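Local coordinates for protein PrimPol AEP domain (PP-N190) (Cyanophage S-2L, PDB 6ZP9) that probably synthesises primers and extends DNA as the archaeo-eukaryotic primase-type catalytic domain of a phage primase-polymerase, at residues S24-D29 / H124-F129. Numbering follows the deposited sequence.
Sequences SLLRKD and HHYWVF
Leu26 and Val128 are the closest CA pair, 6.5 Å apart. Leu26 CG lies anti to its carbonyl carbon, beside the backbone N (chi1 -71°). Its branch atom CD2 meets the Tyr126 ring obliquely. It sits 3.7 Å from Tyr126 CD2 and 3.9 Å from Tyr126 CE2. The same methyl is 4.3 Å from Val128 CG2. Phe114 of strand 114-117 stacks on Tyr126 and also touches Leu25, Leu26 and Val128.

Leu25 O faces the fork of Val128, 3.4 Å from both CG1 and CG2. Arg27 contributes aliphatic chain: its CD is 3.7 Å from Phe129 O and 4.2 Å from Val128 CG1.

Arg27 has positive phi (53°) and ends helix 16-25 in a Schellman motif. Arg27 N bonds back into the last turn, 2.9 Å from Ser24 O. Leu26 O accepts a hydrogen bond from Asn86 ND2 of strand 85-90.

The end of helix 16-25 and the turn after it thus pack on the sheet of strands 85-90, 123-129, 114-117 and 177-179. The two segments bury 214 Å² without a hydrogen bond between them, so the contact probably rests on burial of apolar surface rather than on directional bonds.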
ATOM      1  N   SER A  24      10.834   0.790   4.292  1.00 12.90           N
ATOM      2  CA  SER A  24      12.101   0.422   3.676  1.00 12.39           C
ATOM      3  C   SER A  24      11.887  -0.225   2.312  1.00 12.33           C
ATOM      4  O   SER A  24      12.543   0.132   1.325  1.00 12.96           O
ATOM      5  CB  SER A  24      12.850  -0.530   4.608  1.00 18.81           C
ATOM      6  OG  SER A  24      14.201  -0.636   4.212  1.00 26.67           O
ATOM      7  N   LEU A  25      10.981  -1.191   2.237  1.00 12.01           N
ATOM      8  CA  LEU A  25      10.735  -1.843   0.960  1.00 12.53           C
ATOM      9  C   LEU A  25      10.187  -0.861  -0.072  1.00 12.19           C
ATOM     10  O   LEU A  25      10.431  -1.018  -1.272  1.00 14.80           O
ATOM     11  CB  LEU A  25       9.790  -3.021   1.159  1.00 14.11           C
ATOM     12  CG  LEU A  25      10.341  -4.153   2.038  1.00 14.33           C
ATOM     13  CD1 LEU A  25       9.248  -5.199   2.276  1.00 17.54           C
ATOM     14  CD2 LEU A  25      11.570  -4.800   1.413  1.00 18.64           C
ATOM     15  N   LEU A  26       9.476   0.168   0.370  1.00 11.51           N
ATOM     16  CA  LEU A  26       8.987   1.198  -0.537  1.00 13.08           C
ATOM     17  C   LEU A  26      10.016   2.286  -0.810  1.00 10.92           C
ATOM     18  O   LEU A  26       9.687   3.259  -1.501  1.00 13.69           O
ATOM     19  CB  LEU A  26       7.709   1.828   0.025  1.00 12.77           C
ATOM     20  CG  LEU A  26       6.482   0.914  -0.004  1.00 13.73           C
ATOM     21  CD1 LEU A  26       5.320   1.628   0.679  1.00 15.34           C
ATOM     22  CD2 LEU A  26       6.124   0.509  -1.439  1.00 14.41           C
ATOM     23  N   ARG A  27      11.240   2.134  -0.294  1.00 12.83           N
ATOM     24  CA  ARG A  27      12.319   3.118  -0.456  1.00 14.49           C
ATOM     25  C   ARG A  27      11.880   4.517  -0.018  1.00 13.10           C
ATOM     26  O   ARG A  27      12.310   5.531  -0.575  1.00 15.00           O
ATOM     27  CB  ARG A  27      12.849   3.112  -1.892  1.00 13.85           C
ATOM     28  CG  ARG A  27      13.449   1.750  -2.264  1.00 14.69           C
ATOM     29  CD  ARG A  27      13.860   1.634  -3.739  1.00 16.19           C
ATOM     30  NE  ARG A  27      14.879   2.611  -4.102  1.00 16.13           N
ATOM     31  CZ  ARG A  27      16.185   2.411  -3.960  1.00 16.57           C
ATOM     32  NH1 ARG A  27      16.627   1.263  -3.464  1.00 17.32           N
ATOM     33  NH2 ARG A  27      17.047   3.352  -4.318  1.00 19.61           N
ATOM     34  N   LYS A  28      11.037   4.578   1.010  1.00 13.14           N
ATOM     35  CA  LYS A  28      10.514   5.833   1.529  1.00 12.66           C
ATOM     36  C   LYS A  28      11.335   6.331   2.717  1.00 17.17           C
ATOM     37  O   LYS A  28      12.169   5.623   3.287  1.00 16.91           O
ATOM     38  CB  LYS A  28       9.047   5.675   1.928  1.00 14.18           C
ATOM     39  CG  LYS A  28       8.108   5.633   0.750  1.00 13.73           C
ATOM     40  CD  LYS A  28       6.674   5.343   1.204  1.00 14.07           C
ATOM     41  CE  LYS A  28       6.056   6.574   1.845  1.00 15.25           C
ATOM     42  NZ  LYS A  28       5.775   7.668   0.856  1.00 13.30           N
ATOM     43  N   ASP A  29      11.083   7.582   3.077  1.00 17.21           N
ATOM     44  CA  ASP A  29      11.780   8.292   4.140  1.00 14.11           C
ATOM     45  C   ASP A  29      10.759   8.547   5.237  1.00 14.07           C
ATOM     46  O   ASP A  29       9.741   9.197   4.987  1.00 16.90           O
ATOM     47  CB  ASP A  29      12.360   9.601   3.590  1.00 15.87           C
ATOM     48  CG  ASP A  29      13.143  10.406   4.621  1.00 18.06           C
ATOM     49  OD1 ASP A  29      13.077  10.111   5.833  1.00 17.91           O
ATOM     50  OD2 ASP A  29      13.839  11.360   4.199  1.00 24.19           O
ATOM     51  N   HIS A 124      -2.428  -7.479  -0.551  1.00 13.04           N
ATOM     52  CA  HIS A 124      -1.882  -6.337  -1.274  1.00 12.98           C
ATOM     53  C   HIS A 124      -0.584  -6.740  -1.966  1.00 14.75           C
ATOM     54  O   HIS A 124       0.278  -7.381  -1.354  1.00 15.07           O
ATOM     55  CB  HIS A 124      -1.643  -5.162  -0.324  1.00 14.57           C
ATOM     56  CG  HIS A 124      -2.908  -4.529   0.174  1.00 15.91           C
ATOM     57  ND1 HIS A 124      -2.920  -3.403   0.969  1.00 16.90           N
ATOM     58  CD2 HIS A 124      -4.204  -4.871  -0.012  1.00 17.68           C
ATOM     59  CE1 HIS A 124      -4.169  -3.073   1.244  1.00 19.83           C
ATOM     60  NE2 HIS A 124      -4.968  -3.948   0.660  1.00 17.44           N
ATOM     61  N   HIS A 125      -0.458  -6.381  -3.242  1.00 12.37           N
ATOM     62  CA  HIS A 125       0.703  -6.718  -4.057  1.00 12.30           C
ATOM     63  C   HIS A 125       1.437  -5.442  -4.436  1.00 12.08           C
ATOM     64  O   HIS A 125       0.809  -4.477  -4.874  1.00 14.11           O
ATOM     65  CB  HIS A 125       0.285  -7.462  -5.330  1.00 12.82           C
ATOM     66  CG  HIS A 125      -0.732  -8.528  -5.092  1.00 13.53           C
ATOM     67  ND1 HIS A 125      -0.391  -9.846  -4.877  1.00 15.97           N
ATOM     68  CD2 HIS A 125      -2.083  -8.473  -5.028  1.00 14.95           C
ATOM     69  CE1 HIS A 125      -1.488 -10.557  -4.687  1.00 16.27           C
ATOM     70  NE2 HIS A 125      -2.529  -9.748  -4.774  1.00 13.90           N
ATOM     71  N   TYR A 126       2.757  -5.441  -4.284  1.00 11.99           N
ATOM     72  CA  TYR A 126       3.586  -4.290  -4.614  1.00 11.71           C
ATOM     73  C   TYR A 126       4.705  -4.659  -5.587  1.00 14.02           C
ATOM     74  O   TYR A 126       5.366  -5.689  -5.432  1.00 15.55           O
ATOM     75  CB  TYR A 126       4.229  -3.704  -3.375  1.00 11.92           C
ATOM     76  CG  TYR A 126       3.322  -2.990  -2.407  1.00 11.49           C
ATOM     77  CD1 TYR A 126       2.592  -3.698  -1.457  1.00 11.81           C
ATOM     78  CD2 TYR A 126       3.248  -1.605  -2.401  1.00 12.64           C
ATOM     79  CE1 TYR A 126       1.806  -3.044  -0.539  1.00 14.24           C
ATOM     80  CE2 TYR A 126       2.461  -0.944  -1.496  1.00 11.82           C
ATOM     81  CZ  TYR A 126       1.749  -1.662  -0.564  1.00 13.44           C
ATOM     82  OH  TYR A 126       0.972  -0.995   0.353  1.00 17.02           O
ATOM     83  N   TRP A 127       4.947  -3.784  -6.557  1.00 12.90           N
ATOM     84  CA  TRP A 127       6.093  -3.886  -7.453  1.00 14.05           C
ATOM     85  C   TRP A 127       6.888  -2.590  -7.310  1.00 11.93           C
ATOM     86  O   TRP A 127       6.407  -1.514  -7.689  1.00 13.57           O
ATOM     87  CB  TRP A 127       5.647  -4.115  -8.900  1.00 15.63           C
ATOM     88  CG  TRP A 127       4.976  -5.447  -9.171  1.00 12.92           C
ATOM     89  CD1 TRP A 127       5.547  -6.564  -9.732  1.00 15.25           C
ATOM     90  CD2 TRP A 127       3.604  -5.781  -8.930  1.00 13.91           C
ATOM     91  NE1 TRP A 127       4.614  -7.571  -9.837  1.00 14.56           N
ATOM     92  CE2 TRP A 127       3.415  -7.117  -9.360  1.00 14.50           C
ATOM     93  CE3 TRP A 127       2.517  -5.086  -8.388  1.00 13.03           C
ATOM     94  CZ2 TRP A 127       2.186  -7.772  -9.255  1.00 15.51           C
ATOM     95  CZ3 TRP A 127       1.289  -5.744  -8.286  1.00 14.17           C
ATOM     96  CH2 TRP A 127       1.138  -7.072  -8.720  1.00 13.67           C
ATOM     97  N   VAL A 128       8.099  -2.687  -6.749  1.00 12.00           N
ATOM     98  CA  VAL A 128       8.898  -1.516  -6.396  1.00 12.86           C
ATOM     99  C   VAL A 128       9.912  -1.244  -7.497  1.00 14.87           C
ATOM    100  O   VAL A 128      10.561  -2.170  -7.997  1.00 15.06           O
ATOM    101  CB  VAL A 128       9.603  -1.727  -5.044  1.00 14.09           C
ATOM    102  CG1 VAL A 128      10.414  -0.491  -4.678  1.00 13.92           C
ATOM    103  CG2 VAL A 128       8.571  -2.044  -3.969  1.00 13.94           C
ATOM    104  N   PHE A 129      10.054   0.027  -7.873  1.00 12.67           N
ATOM    105  CA  PHE A 129      10.990   0.418  -8.917  1.00 12.51           C
ATOM    106  C   PHE A 129      12.336   0.833  -8.323  1.00 14.73           C
ATOM    107  O   PHE A 129      12.446   1.168  -7.140  1.00 16.47           O
ATOM    108  CB  PHE A 129      10.411   1.559  -9.753  1.00 15.54           C
ATOM    109  CG  PHE A 129       9.125   1.209 -10.427  1.00 14.76           C
ATOM    110  CD1 PHE A 129       9.117   0.373 -11.536  1.00 17.40           C
ATOM    111  CD2 PHE A 129       7.921   1.710  -9.953  1.00 18.57           C
ATOM    112  CE1 PHE A 129       7.926   0.039 -12.161  1.00 19.06           C
ATOM    113  CE2 PHE A 129       6.729   1.383 -10.570  1.00 16.35           C
ATOM    114  CZ  PHE A 129       6.732   0.545 -11.675  1.00 18.32           C
TER